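Local coordinates for protein 273aa long hypothetical dTDP-4-dehydrorhamnose reductase (Sulfolobus tokodaii, PDB 2GGS) that binds NADPH in a Rossmann-type domain and is probably a dTDP-4-dehydrorhamnose reductase of the extended short-chain dehydrogenase kind, at residues L43-F46 with P47-E50; S133-L136 with G137-A141; M67-V70 with D71-E74; I193-L196 with L197-R200; N117-E120 with E121-P124. All blocks are in the same frame, centred on the assembly; numbering follows the deposited sequence.

In the fold
Every contact is local, formed within one continuous stretch of chain, so none nests in or crosses another; they follow in series. Contact 1 leads from edge strand 39-40 into helix 46-56. Contact 3 comes after strand 60-63 and starts helix 70-75. Contact 5 is a turn in the long loop between strand 101-107 and helix 129-141, and contact 2 lies on that helix, inside the beta-alpha-beta unit completed by strand 147-151; Leu135 CD1 of contact 2 packs 3.6 Å from Pro124 CB of contact 5. Contact 4 ends helix 186-199 ahead of strand 203-206. Contacts 1, 2 and 3 all touch NADPH, binding its adenine, one ribose and a phosphate respectively.

Contact 1 (L43-F46 with P47-E50); sequences LTDF and PRLE. With NDP (NADPH dihydro-nicotinamide-adenine-dinucleotide phosphate), chain C.
Asp45 and Arg48 meet at the start of helix 46-56, where Asp45 holds the N-cap position. With Asp45 CG anti to the backbone N (chi1 -178°), the carboxylate lies beside the aliphatic part of Arg48, and Asp45 OD2 stands over one face of the guanidinium, 3.3 Å from Arg48 NE. No N-H points at this oxygen, so the salt bridge rests on charge alone. The carbonyls are satisfied in helical fashion: Asp45 O accepts from Leu49 N at 2.9 Å, and Phe46 O from Glu50 N. Pro47 suits the first turn, where a residue without an N-H leaves no carbonyl wanting. Glu50 turns its carboxylate to His90 and Arg93, while Leu49 CD1 packs on Leu43 CG at 3.8 Å, apolar against apolar. Leu43 N gives its hydrogen to N1A of NADPH at 2.9 Å, nearly straight at 169°, and Thr44 OG1 is bonded to Asp42. A backbone N-H donating to adenine N1A just after a strand is characteristic of the adenine pocket of Rossmann-fold short-chain dehydrogenases.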
# COMPACT_ATOMS: atom_id res chain seq x y z
N LEU A 43 16.10 4.73 2.33
CA LEU A 43 16.24 3.28 2.17
C LEU A 43 17.11 2.84 0.96
O LEU A 43 17.50 1.67 0.89
CB LEU A 43 14.86 2.63 2.06
CG LEU A 43 14.30 2.05 3.36
CD1 LEU A 43 14.35 3.03 4.53
CD2 LEU A 43 12.89 1.49 3.14
N THR A 44 17.40 3.77 0.06
CA THR A 44 18.28 3.46 -1.10
C THR A 44 19.78 3.63 -0.76
O THR A 44 20.64 3.34 -1.59
CB THR A 44 17.92 4.25 -2.37
OG1 THR A 44 18.19 5.64 -2.19
CG2 THR A 44 16.42 4.02 -2.78
N ASP A 45 20.07 4.10 0.44
CA ASP A 45 21.45 4.11 0.96
C ASP A 45 21.63 2.78 1.72
O ASP A 45 21.49 2.72 2.95
CB ASP A 45 21.70 5.36 1.83
CG ASP A 45 23.14 5.45 2.36
OD1 ASP A 45 23.91 4.46 2.28
OD2 ASP A 45 23.49 6.51 2.89
N PHE A 46 21.93 1.72 0.97
CA PHE A 46 21.86 0.37 1.54
C PHE A 46 22.73 0.11 2.78
O PHE A 46 22.24 -0.47 3.74
CB PHE A 46 21.99 -0.75 0.48
CG PHE A 46 21.06 -0.59 -0.72
CD1 PHE A 46 19.72 -0.21 -0.56
CD2 PHE A 46 21.53 -0.86 -2.01
CE1 PHE A 46 18.87 -0.06 -1.69
CE2 PHE A 46 20.69 -0.74 -3.14
CZ PHE A 46 19.35 -0.33 -2.97
N PRO A 47 24.00 0.58 2.81
CA PRO A 47 24.74 0.31 4.04
C PRO A 47 24.16 1.01 5.26
O PRO A 47 24.14 0.40 6.35
CB PRO A 47 26.17 0.84 3.72
CG PRO A 47 26.21 0.87 2.21
CD PRO A 47 24.83 1.31 1.82
N ARG A 48 23.65 2.23 5.07
CA ARG A 48 23.03 3.01 6.16
C ARG A 48 21.74 2.33 6.64
O ARG A 48 21.49 2.25 7.84
CB ARG A 48 22.78 4.45 5.75
CG ARG A 48 24.02 5.34 5.87
CD ARG A 48 23.69 6.82 6.00
NE ARG A 48 24.83 7.66 5.64
CZ ARG A 48 24.76 8.98 5.45
NH1 ARG A 48 23.61 9.62 5.63
NH2 ARG A 48 25.85 9.66 5.11
N LEU A 49 20.96 1.83 5.68
CA LEU A 49 19.76 1.03 6.00
C LEU A 49 20.07 -0.20 6.85
O LEU A 49 19.48 -0.39 7.92
CB LEU A 49 19.03 0.63 4.71
CG LEU A 49 17.92 -0.42 4.84
CD1 LEU A 49 16.76 0.19 5.66
CD2 LEU A 49 17.46 -0.84 3.45
N GLU A 50 20.99 -1.05 6.38
CA GLU A 50 21.33 -2.24 7.12
C GLU A 50 21.87 -1.93 8.53
O GLU A 50 21.50 -2.58 9.50
CB GLU A 50 22.30 -3.14 6.34
CG GLU A 50 21.73 -3.64 5.00
CD GLU A 50 22.55 -4.77 4.36
OE1 GLU A 50 23.07 -5.65 5.06
OE2 GLU A 50 22.69 -4.76 3.13
PA NDP C . 2.74 6.78 0.35
O1A NDP C . 3.07 7.27 -1.00
O2A NDP C . 1.77 7.62 1.08
O5B NDP C . 4.03 6.62 1.25
C5B NDP C . 5.27 6.22 0.68
C4B NDP C . 6.23 6.15 1.84
O4B NDP C . 7.46 5.61 1.33
C3B NDP C . 6.50 7.50 2.49
O3B NDP C . 6.55 7.32 3.88
C2B NDP C . 7.90 7.83 1.94
O2B NDP C . 8.57 8.62 2.88
C1B NDP C . 8.49 6.42 1.87
N9A NDP C . 9.65 6.38 0.97
C8A NDP C . 9.65 6.51 -0.39
N7A NDP C . 10.94 6.44 -0.82
C5A NDP C . 11.72 6.28 0.25
C6A NDP C . 13.11 6.16 0.40
N6A NDP C . 13.93 6.31 -0.67
N1A NDP C . 13.59 6.03 1.68
C2A NDP C . 12.78 5.99 2.81
N3A NDP C . 11.42 6.12 2.65
C4A NDP C . 10.93 6.26 1.40
O3 NDP C . 2.28 5.24 0.08
PN NDP C . 1.08 4.44 0.82
O1N NDP C . 1.04 4.62 2.25
O2N NDP C . -0.09 4.77 -0.03
O5D NDP C . 1.50 2.95 0.43
C5D NDP C . 2.00 2.06 1.43
C4D NDP C . 2.41 0.72 0.83
O4D NDP C . 1.27 0.14 0.24
C3D NDP C . 3.47 0.81 -0.26
O3D NDP C . 4.20 -0.38 -0.12
C2D NDP C . 2.68 0.79 -1.54
O2D NDP C . 3.48 0.31 -2.61
C1D NDP C . 1.55 -0.19 -1.13
N1N NDP C . 0.36 0.01 -1.96
C2N NDP C . -0.10 1.28 -2.13
C3N NDP C . -1.32 1.54 -2.74
C7N NDP C . -1.77 2.96 -2.89
O7N NDP C . -2.88 3.24 -3.71
N7N NDP C . -1.11 3.93 -2.26
C4N NDP C . -2.18 0.41 -3.26
C5N NDP C . -1.57 -0.96 -3.07
C6N NDP C . -0.34 -1.09 -2.42
P2B NDP C . 8.75 10.25 2.67
O1X NDP C . 9.08 10.69 4.04
O2X NDP C . 7.48 10.82 2.14
O3X NDP C . 9.89 10.54 1.66

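Contact 2 (S133-L136 with G137-A141); sequences SKLL and GETFA. With NDP (NADPH dihydro-nicotinamide-adenine-dinucleotide phosphate), chain C.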
# COMPACT_ATOMS: atom_id res chain seq x y z
N SER A 133 8.23 -3.39 -10.45
CA SER A 133 9.17 -3.09 -9.36
C SER A 133 8.67 -3.66 -8.02
O SER A 133 9.45 -4.24 -7.27
CB SER A 133 9.51 -1.59 -9.24
OG SER A 133 8.36 -0.82 -8.97
N LYS A 134 7.36 -3.51 -7.74
CA LYS A 134 6.79 -4.08 -6.55
C LYS A 134 6.86 -5.60 -6.56
O LYS A 134 7.22 -6.20 -5.54
CB LYS A 134 5.36 -3.55 -6.34
CG LYS A 134 5.33 -2.03 -5.95
CD LYS A 134 5.82 -1.72 -4.53
CE LYS A 134 4.97 -2.37 -3.42
NZ LYS A 134 5.48 -2.08 -2.06
N LEU A 135 6.59 -6.21 -7.69
CA LEU A 135 6.67 -7.68 -7.78
C LEU A 135 8.09 -8.16 -7.51
O LEU A 135 8.28 -9.13 -6.83
CB LEU A 135 6.22 -8.19 -9.14
CG LEU A 135 6.42 -9.69 -9.34
CD1 LEU A 135 5.64 -10.49 -8.29
CD2 LEU A 135 5.96 -10.03 -10.77
N LEU A 136 9.09 -7.45 -8.03
CA LEU A 136 10.49 -7.79 -7.71
C LEU A 136 10.78 -7.64 -6.22
O LEU A 136 11.39 -8.54 -5.63
CB LEU A 136 11.46 -6.99 -8.61
CG LEU A 136 11.24 -7.26 -10.11
CD1 LEU A 136 12.20 -6.42 -10.94
CD2 LEU A 136 11.30 -8.75 -10.54
N GLY A 137 10.27 -6.61 -5.57
CA GLY A 137 10.35 -6.51 -4.12
C GLY A 137 9.69 -7.69 -3.41
O GLY A 137 10.25 -8.21 -2.45
N GLU A 138 8.52 -8.12 -3.89
CA GLU A 138 7.89 -9.32 -3.32
C GLU A 138 8.81 -10.51 -3.38
O GLU A 138 8.84 -11.37 -2.48
CB GLU A 138 6.64 -9.75 -4.11
CG GLU A 138 5.45 -8.96 -3.92
CD GLU A 138 4.21 -9.71 -4.32
OE1 GLU A 138 3.14 -9.09 -4.24
OE2 GLU A 138 4.32 -10.91 -4.73
N THR A 139 9.53 -10.60 -4.49
CA THR A 139 10.40 -11.73 -4.75
C THR A 139 11.55 -11.71 -3.75
O THR A 139 11.89 -12.74 -3.15
CB THR A 139 10.84 -11.73 -6.21
OG1 THR A 139 9.66 -11.69 -7.05
CG2 THR A 139 11.68 -12.97 -6.56
N PHE A 140 12.14 -10.54 -3.52
CA PHE A 140 13.16 -10.48 -2.47
C PHE A 140 12.61 -10.79 -1.08
O PHE A 140 13.33 -11.32 -0.24
CB PHE A 140 13.81 -9.08 -2.40
CG PHE A 140 14.70 -8.73 -3.57
CD1 PHE A 140 15.81 -9.52 -3.92
CD2 PHE A 140 14.45 -7.56 -4.29
CE1 PHE A 140 16.66 -9.11 -4.97
CE2 PHE A 140 15.29 -7.12 -5.37
CZ PHE A 140 16.40 -7.92 -5.70
N ALA A 141 11.35 -10.42 -0.84
CA ALA A 141 10.69 -10.55 0.48
C ALA A 141 10.24 -11.98 0.80
O ALA A 141 9.99 -12.30 1.96
CB ALA A 141 9.53 -9.61 0.59
PA NDP C . 2.74 6.78 0.35
O1A NDP C . 3.07 7.27 -1.00
O2A NDP C . 1.77 7.62 1.08
O5B NDP C . 4.03 6.62 1.25
C5B NDP C . 5.27 6.22 0.68
C4B NDP C . 6.23 6.15 1.84
O4B NDP C . 7.46 5.61 1.33
C3B NDP C . 6.50 7.50 2.49
O3B NDP C . 6.55 7.32 3.88
C2B NDP C . 7.90 7.83 1.94
O2B NDP C . 8.57 8.62 2.88
C1B NDP C . 8.49 6.42 1.87
N9A NDP C . 9.65 6.38 0.97
C8A NDP C . 9.65 6.51 -0.39
N7A NDP C . 10.94 6.44 -0.82
C5A NDP C . 11.72 6.28 0.25
C6A NDP C . 13.11 6.16 0.40
N6A NDP C . 13.93 6.31 -0.67
N1A NDP C . 13.59 6.03 1.68
C2A NDP C . 12.78 5.99 2.81
N3A NDP C . 11.42 6.12 2.65
C4A NDP C . 10.93 6.26 1.40
O3 NDP C . 2.28 5.24 0.08
PN NDP C . 1.08 4.44 0.82
O1N NDP C . 1.04 4.62 2.25
O2N NDP C . -0.09 4.77 -0.03
O5D NDP C . 1.50 2.95 0.43
C5D NDP C . 2.00 2.06 1.43
C4D NDP C . 2.41 0.72 0.83
O4D NDP C . 1.27 0.14 0.24
C3D NDP C . 3.47 0.81 -0.26
O3D NDP C . 4.20 -0.38 -0.12
C2D NDP C . 2.68 0.79 -1.54
O2D NDP C . 3.48 0.31 -2.61
C1D NDP C . 1.55 -0.19 -1.13
N1N NDP C . 0.36 0.01 -1.96
C2N NDP C . -0.10 1.28 -2.13
C3N NDP C . -1.32 1.54 -2.74
C7N NDP C . -1.77 2.96 -2.89
O7N NDP C . -2.88 3.24 -3.71
N7N NDP C . -1.11 3.93 -2.26
C4N NDP C . -2.18 0.41 -3.26
C5N NDP C . -1.57 -0.96 -3.07
C6N NDP C . -0.34 -1.09 -2.42
P2B NDP C . 8.75 10.25 2.67
O1X NDP C . 9.08 10.69 4.04
O2X NDP C . 7.48 10.82 2.14
O3X NDP C . 9.89 10.54 1.66
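Thr139 reaches back one turn of helix 129-141 to Leu135. Its OG1 sits anti to the carbonyl carbon and beside the backbone N (chi1 -55°), which lets the hydroxyl bond to Leu135 O at 2.9 Å; Thr139 N meets the same oxygen from the opposite face of the carbonyl plane. Two donors thus grip one acceptor, and a threonine can sit on this exposed side with its hydroxyl satisfied by the helix. Glu138 extends beyond CG, OE2 passing 3.8 Å from Leu135 CD1, while OE1 binds Ser106 and Arg150. Lys134 stands four residues after Tyr130, as in the Tyr-x-x-x-Lys motif of short-chain dehydrogenases. It bends at chi2 (-72°) and chi3 (-62°), turning NZ onto the ribose of NADPH: 2.9 Å to O3D, with a weak bond to O2D, besides a bond to Ile105 O. A methionine in its place would probably leave both ribose hydroxyls and Ile105 O without this donor. The chemistry implies an ammonium group that probably holds the ribose by its hydroxyls, with Ile105 O steadying its position.

Contact 3 (M67-V70 with D71-E74); sequences MTDV and DKCE. With NDP (NADPH dihydro-nicotinamide-adenine-dinucleotide phosphate), chain C.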
# COMPACT_ATOMS: atom_id res chain seq x y z
N MET A 67 7.91 4.01 -3.81
CA MET A 67 7.59 5.04 -4.80
C MET A 67 6.27 4.61 -5.42
O MET A 67 6.22 3.66 -6.22
CB MET A 67 8.70 5.08 -5.87
CG MET A 67 8.46 6.09 -6.96
SD MET A 67 9.89 6.05 -8.08
CE MET A 67 9.27 7.04 -9.41
N THR A 68 5.20 5.30 -5.01
CA THR A 68 3.85 4.89 -5.38
C THR A 68 3.18 5.71 -6.49
O THR A 68 2.02 5.46 -6.83
CB THR A 68 2.93 4.90 -4.12
OG1 THR A 68 2.81 6.24 -3.66
CG2 THR A 68 3.53 4.03 -2.99
N ASP A 69 3.89 6.70 -7.03
CA ASP A 69 3.40 7.42 -8.21
C ASP A 69 3.60 6.54 -9.43
O ASP A 69 4.74 6.34 -9.92
CB ASP A 69 4.12 8.76 -8.37
CG ASP A 69 3.58 9.60 -9.53
OD1 ASP A 69 3.23 9.07 -10.62
OD2 ASP A 69 3.51 10.84 -9.34
N VAL A 70 2.51 5.97 -9.90
CA VAL A 70 2.55 4.98 -10.97
C VAL A 70 3.18 5.51 -12.27
O VAL A 70 3.99 4.81 -12.91
CB VAL A 70 1.15 4.37 -11.21
CG1 VAL A 70 1.15 3.45 -12.40
CG2 VAL A 70 0.67 3.69 -9.93
N ASP A 71 2.86 6.75 -12.64
CA ASP A 71 3.37 7.27 -13.91
C ASP A 71 4.83 7.62 -13.81
O ASP A 71 5.59 7.37 -14.75
CB ASP A 71 2.54 8.46 -14.36
CG ASP A 71 1.12 8.07 -14.64
OD1 ASP A 71 0.90 7.22 -15.54
OD2 ASP A 71 0.24 8.53 -13.88
N LYS A 72 5.23 8.13 -12.66
CA LYS A 72 6.64 8.39 -12.38
C LYS A 72 7.45 7.10 -12.44
O LYS A 72 8.52 7.07 -13.05
CB LYS A 72 6.81 9.07 -11.05
CG LYS A 72 6.55 10.56 -11.15
CD LYS A 72 6.98 11.33 -9.91
CE LYS A 72 6.62 12.82 -10.05
NZ LYS A 72 5.30 13.02 -10.74
N CYS A 73 6.91 6.01 -11.87
CA CYS A 73 7.61 4.71 -11.94
C CYS A 73 7.84 4.25 -13.39
O CYS A 73 8.82 3.55 -13.67
CB CYS A 73 6.86 3.60 -11.17
SG CYS A 73 6.87 3.73 -9.41
N GLU A 74 6.94 4.61 -14.30
CA GLU A 74 7.00 4.14 -15.68
C GLU A 74 8.16 4.78 -16.44
O GLU A 74 8.75 4.13 -17.31
CB GLU A 74 5.67 4.41 -16.41
CG GLU A 74 5.49 3.64 -17.69
CD GLU A 74 5.11 2.17 -17.46
OE1 GLU A 74 4.97 1.75 -16.31
OE2 GLU A 74 4.97 1.42 -18.45
PA NDP C . 2.74 6.78 0.35
O1A NDP C . 3.07 7.27 -1.00
O2A NDP C . 1.77 7.62 1.08
O5B NDP C . 4.03 6.62 1.25
C5B NDP C . 5.27 6.22 0.68
C4B NDP C . 6.23 6.15 1.84
O4B NDP C . 7.46 5.61 1.33
C3B NDP C . 6.50 7.50 2.49
O3B NDP C . 6.55 7.32 3.88
C2B NDP C . 7.90 7.83 1.94
O2B NDP C . 8.57 8.62 2.88
C1B NDP C . 8.49 6.42 1.87
N9A NDP C . 9.65 6.38 0.97
C8A NDP C . 9.65 6.51 -0.39
N7A NDP C . 10.94 6.44 -0.82
C5A NDP C . 11.72 6.28 0.25
C6A NDP C . 13.11 6.16 0.40
N6A NDP C . 13.93 6.31 -0.67
N1A NDP C . 13.59 6.03 1.68
C2A NDP C . 12.78 5.99 2.81
N3A NDP C . 11.42 6.12 2.65
C4A NDP C . 10.93 6.26 1.40
O3 NDP C . 2.28 5.24 0.08
PN NDP C . 1.08 4.44 0.82
O1N NDP C . 1.04 4.62 2.25
O2N NDP C . -0.09 4.77 -0.03
O5D NDP C . 1.50 2.95 0.43
C5D NDP C . 2.00 2.06 1.43
C4D NDP C . 2.41 0.72 0.83
O4D NDP C . 1.27 0.14 0.24
C3D NDP C . 3.47 0.81 -0.26
O3D NDP C . 4.20 -0.38 -0.12
C2D NDP C . 2.68 0.79 -1.54
O2D NDP C . 3.48 0.31 -2.61
C1D NDP C . 1.55 -0.19 -1.13
N1N NDP C . 0.36 0.01 -1.96
C2N NDP C . -0.10 1.28 -2.13
C3N NDP C . -1.32 1.54 -2.74
C7N NDP C . -1.77 2.96 -2.89
O7N NDP C . -2.88 3.24 -3.71
N7N NDP C . -1.11 3.93 -2.26
C4N NDP C . -2.18 0.41 -3.26
C5N NDP C . -1.57 -0.96 -3.07
C6N NDP C . -0.34 -1.09 -2.42
P2B NDP C . 8.75 10.25 2.67
O1X NDP C . 9.08 10.69 4.04
O2X NDP C . 7.48 10.82 2.14
O3X NDP C . 9.89 10.54 1.66
O HOH W 1 0.65 8.95 -11.41
O HOH W 2 4.22 2.17 -13.56
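The side chains of Asp69 and Lys72 cross at a slant over the first turn of helix 70-75, and the aspartate serves as N-cap. Its CG stands anti to the backbone N (chi1 -176°), which swings the carboxylate toward the helix start. OD1 takes the N-H of Lys72 at 3.0 Å along a nearly straight line (171°), from above the carboxylate plane, and more weakly that of Asp71. The lysine chain runs alongside the carboxylate, CG 3.5 Å from Asp69 CG, then bends at chi4 (38°) and brings NZ to OD2, 3.1 Å away and again above the plane. Were Asp69 an alanine, the N-H of Lys72 would probably lose its cap and the lysine ammonium its counter-charge.

On the buried side, Met67 stretches out fully and lays CE against Lys72 CB at 3.6 Å, while its CG packs on Cys73 SG at 3.8 Å. These slim, sulphur-bearing chains suit a place between the turn and Ala80 of helix 77-97. A water donates to both Asp69 OD1 and Asp71 OD2, which probably eases the repulsion between the two carboxylates, and Asp71 OD1 is held by the backbone N-H of Ile241 and a salt bridge to Arg244. Just before the cap, Thr68 OG1 donates to O1A of NADPH at 2.9 Å. The chemistry implies a helix start capped by a carboxylate that also pairs with a lysine, directly after a residue that binds the cofactor phosphate.

Contact 4 (I193-L196 with L197-R200); sequences ILEL and LELR
The carboxylates of Glu195 and Glu198 lie side by side near the end of helix 186-199, pointing the same way with their planes 59° apart. They do not touch: Glu195 OE1 and Glu198 OE2 are 4.8 Å apart, and the like charges are probably eased because Glu195 gives its oxygens to the backbone N-H groups of Ser260 and Thr261. The Arg200 guanidinium has Leu197 O at its edge, in plane. Glu198 has a nearly eclipsed first torsion (chi1 5°), which brings its CG within 3.1 Å of Leu194 O, a strained placing for an exposed side chain.

Beyond these polar groups the leucines and the isoleucine do the packing. Ile193 CG2 meets Leu197 CG at 4.4 Å, and both side chains press on Ile62 in the central sheet, where branched apolar groups fit well. Leu194 turns to helix 11-20 and Leu196 to Leu259. Leu197 N bonds Ile193 O at 2.9 Å in the regular helical way, but the next turn slackens: the bonds from Glu198 N to Leu194 O and from Leu199 N to Glu195 O are weak, both 3.5 Å. Arg200 then leaves the helix with positive phi (52°) and two bonds run back into the last turn, one of them from Arg200 N to Leu197 O. Such an ending is a Schellman motif, here closing a helix laid against the Rossmann sheet.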
# COMPACT_ATOMS: atom_id res chain seq x y z
N ILE A 193 -3.41 -4.92 9.87
CA ILE A 193 -2.01 -5.28 10.02
C ILE A 193 -1.65 -5.49 11.49
O ILE A 193 -0.99 -6.49 11.83
CB ILE A 193 -1.09 -4.24 9.30
CG1 ILE A 193 -1.28 -4.37 7.78
CG2 ILE A 193 0.41 -4.45 9.71
CD1 ILE A 193 -0.69 -3.19 6.93
N LEU A 194 -2.15 -4.61 12.38
CA LEU A 194 -1.98 -4.80 13.82
C LEU A 194 -2.46 -6.19 14.27
O LEU A 194 -1.77 -6.87 15.03
CB LEU A 194 -2.74 -3.75 14.60
CG LEU A 194 -2.05 -3.18 15.86
CD1 LEU A 194 -2.94 -2.25 16.64
CD2 LEU A 194 -1.49 -4.26 16.75
N GLU A 195 -3.64 -6.60 13.82
CA GLU A 195 -4.15 -7.95 14.19
C GLU A 195 -3.23 -9.05 13.68
O GLU A 195 -2.97 -10.06 14.37
CB GLU A 195 -5.53 -8.18 13.59
CG GLU A 195 -6.67 -7.94 14.53
CD GLU A 195 -7.96 -8.47 13.96
OE1 GLU A 195 -8.22 -9.69 14.12
OE2 GLU A 195 -8.70 -7.67 13.36
N LEU A 196 -2.77 -8.89 12.46
CA LEU A 196 -1.91 -9.88 11.82
C LEU A 196 -0.60 -10.06 12.58
O LEU A 196 -0.11 -11.18 12.72
CB LEU A 196 -1.63 -9.49 10.37
CG LEU A 196 -2.76 -9.83 9.41
CD1 LEU A 196 -2.53 -9.25 8.00
CD2 LEU A 196 -2.97 -11.34 9.36
N LEU A 197 -0.05 -8.94 13.05
CA LEU A 197 1.21 -8.92 13.80
C LEU A 197 1.19 -9.83 15.00
O LEU A 197 2.11 -10.66 15.15
CB LEU A 197 1.51 -7.50 14.31
CG LEU A 197 1.96 -6.52 13.25
CD1 LEU A 197 2.72 -5.38 13.90
CD2 LEU A 197 2.83 -7.22 12.22
N GLU A 198 0.18 -9.64 15.85
CA GLU A 198 -0.00 -10.43 17.05
C GLU A 198 0.06 -11.90 16.67
O GLU A 198 0.64 -12.68 17.40
CB GLU A 198 -1.33 -10.11 17.80
CG GLU A 198 -2.32 -9.11 17.14
CD GLU A 198 -3.84 -9.48 17.26
OE1 GLU A 198 -4.60 -8.70 17.90
OE2 GLU A 198 -4.27 -10.52 16.68
N LEU A 199 -0.53 -12.25 15.52
CA LEU A 199 -0.64 -13.63 15.05
C LEU A 199 0.63 -14.24 14.46
O LEU A 199 0.71 -15.46 14.31
CB LEU A 199 -1.78 -13.76 14.03
CG LEU A 199 -3.19 -13.45 14.55
CD1 LEU A 199 -4.18 -13.42 13.42
CD2 LEU A 199 -3.64 -14.43 15.64
N ARG A 200 1.62 -13.41 14.12
CA ARG A 200 2.86 -13.89 13.48
C ARG A 200 2.62 -14.77 12.24
O ARG A 200 3.34 -15.72 11.97
CB ARG A 200 3.82 -14.57 14.48
CG ARG A 200 4.64 -13.58 15.27
CD ARG A 200 6.12 -13.99 15.38
NE ARG A 200 6.97 -12.97 16.04
CZ ARG A 200 6.63 -11.69 16.27
NH1 ARG A 200 5.44 -11.22 15.91
NH2 ARG A 200 7.48 -10.88 16.87

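Contact 5 (N117-E120 with E121-P124); sequences NYKE and EDIP
Asp122 carries its CG anti to the carbonyl carbon, beside the backbone N (chi1 -73°), and this folds the carboxylate back over the turn toward Lys119. OD2 takes the N-H of Lys119 at 2.8 Å, from above the carboxylate plane, and also pairs with Lys115. In return Asp122 N bonds Lys119 O at 3.1 Å, so the two residues clasp each other twice. Aspartate suits the place because its short chain lets the carboxylate reach a backbone N-H three residues back.

Lys119 has CG between its own N and carbonyl carbon (chi1 52°), which puts CG 3.4 Å from Asp122 OD2; further along, CD lies beside Glu121 OE2. On the other flank the Tyr118 ring stands almost perpendicular to the carboxylate, at 85°, with Asp122 CB in plane at its edge, 3.9 Å from CD1; the ring also stacks on Phe111, and its hydroxyl bonds Lys115 N. One water spans Glu120 O and Asp122 O, and another links Glu120 OE1 to Glu121 OE1, bridging two like charges. Glu120 OE2 is held by His206 N, tying the corner to strand 203-206. The backbone from Lys119 to Asp122 is a type I beta turn, its first N-H held by the side chain of its last residue.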
# COMPACT_ATOMS: atom_id res chain seq x y z
N ASN A 117 -10.57 -10.32 -8.85
CA ASN A 117 -10.78 -11.19 -7.72
C ASN A 117 -9.57 -12.08 -7.46
O ASN A 117 -9.67 -13.29 -7.36
CB ASN A 117 -12.09 -11.98 -7.97
CG ASN A 117 -13.28 -11.04 -8.09
OD1 ASN A 117 -13.97 -10.96 -9.14
ND2 ASN A 117 -13.51 -10.27 -7.02
N TYR A 118 -8.38 -11.48 -7.40
CA TYR A 118 -7.15 -12.29 -7.29
C TYR A 118 -6.93 -12.87 -5.92
O TYR A 118 -7.04 -12.14 -4.93
CB TYR A 118 -5.93 -11.47 -7.70
CG TYR A 118 -5.93 -11.15 -9.18
CD1 TYR A 118 -5.49 -12.09 -10.10
CD2 TYR A 118 -6.40 -9.91 -9.66
CE1 TYR A 118 -5.50 -11.82 -11.47
CE2 TYR A 118 -6.41 -9.63 -11.02
CZ TYR A 118 -5.96 -10.59 -11.91
OH TYR A 118 -5.96 -10.34 -13.25
N LYS A 119 -6.62 -14.17 -5.86
CA LYS A 119 -6.29 -14.83 -4.60
C LYS A 119 -4.77 -14.93 -4.46
O LYS A 119 -4.05 -14.66 -5.42
CB LYS A 119 -6.97 -16.20 -4.47
CG LYS A 119 -6.78 -17.12 -5.62
CD LYS A 119 -7.64 -18.42 -5.42
CE LYS A 119 -9.15 -18.16 -5.36
NZ LYS A 119 -9.78 -17.89 -6.72
N GLU A 120 -4.31 -15.29 -3.26
CA GLU A 120 -2.87 -15.26 -2.94
C GLU A 120 -1.99 -16.02 -3.93
O GLU A 120 -0.90 -15.56 -4.28
CB GLU A 120 -2.57 -15.72 -1.52
CG GLU A 120 -3.03 -14.74 -0.43
CD GLU A 120 -4.55 -14.81 -0.06
OE1 GLU A 120 -5.33 -15.54 -0.74
OE2 GLU A 120 -4.96 -14.10 0.86
N GLU A 121 -2.49 -17.17 -4.37
CA GLU A 121 -1.72 -18.07 -5.21
C GLU A 121 -1.82 -17.77 -6.71
O GLU A 121 -1.12 -18.40 -7.51
CB GLU A 121 -2.12 -19.52 -4.89
CG GLU A 121 -3.53 -19.89 -5.31
CD GLU A 121 -4.59 -19.71 -4.22
OE1 GLU A 121 -4.46 -18.86 -3.30
OE2 GLU A 121 -5.58 -20.46 -4.28
N ASP A 122 -2.69 -16.84 -7.11
CA ASP A 122 -2.76 -16.42 -8.53
C ASP A 122 -1.41 -15.83 -8.97
O ASP A 122 -0.67 -15.28 -8.14
CB ASP A 122 -3.87 -15.41 -8.80
CG ASP A 122 -5.27 -16.02 -8.76
OD1 ASP A 122 -5.45 -17.20 -9.13
OD2 ASP A 122 -6.22 -15.30 -8.41
N ILE A 123 -1.09 -15.97 -10.24
CA ILE A 123 0.25 -15.64 -10.71
C ILE A 123 0.35 -14.19 -11.15
O ILE A 123 -0.33 -13.77 -12.10
CB ILE A 123 0.66 -16.56 -11.92
CG1 ILE A 123 0.66 -18.03 -11.50
CG2 ILE A 123 2.02 -16.13 -12.50
CD1 ILE A 123 1.64 -18.37 -10.43
N PRO A 124 1.24 -13.42 -10.51
CA PRO A 124 1.48 -12.02 -10.91
C PRO A 124 1.99 -11.91 -12.33
O PRO A 124 2.76 -12.78 -12.81
CB PRO A 124 2.58 -11.56 -9.93
CG PRO A 124 2.39 -12.45 -8.71
CD PRO A 124 2.06 -13.78 -9.33
O HOH W 3 1.34 -15.25 -5.98
O HOH W 4 -5.73 -18.22 -1.23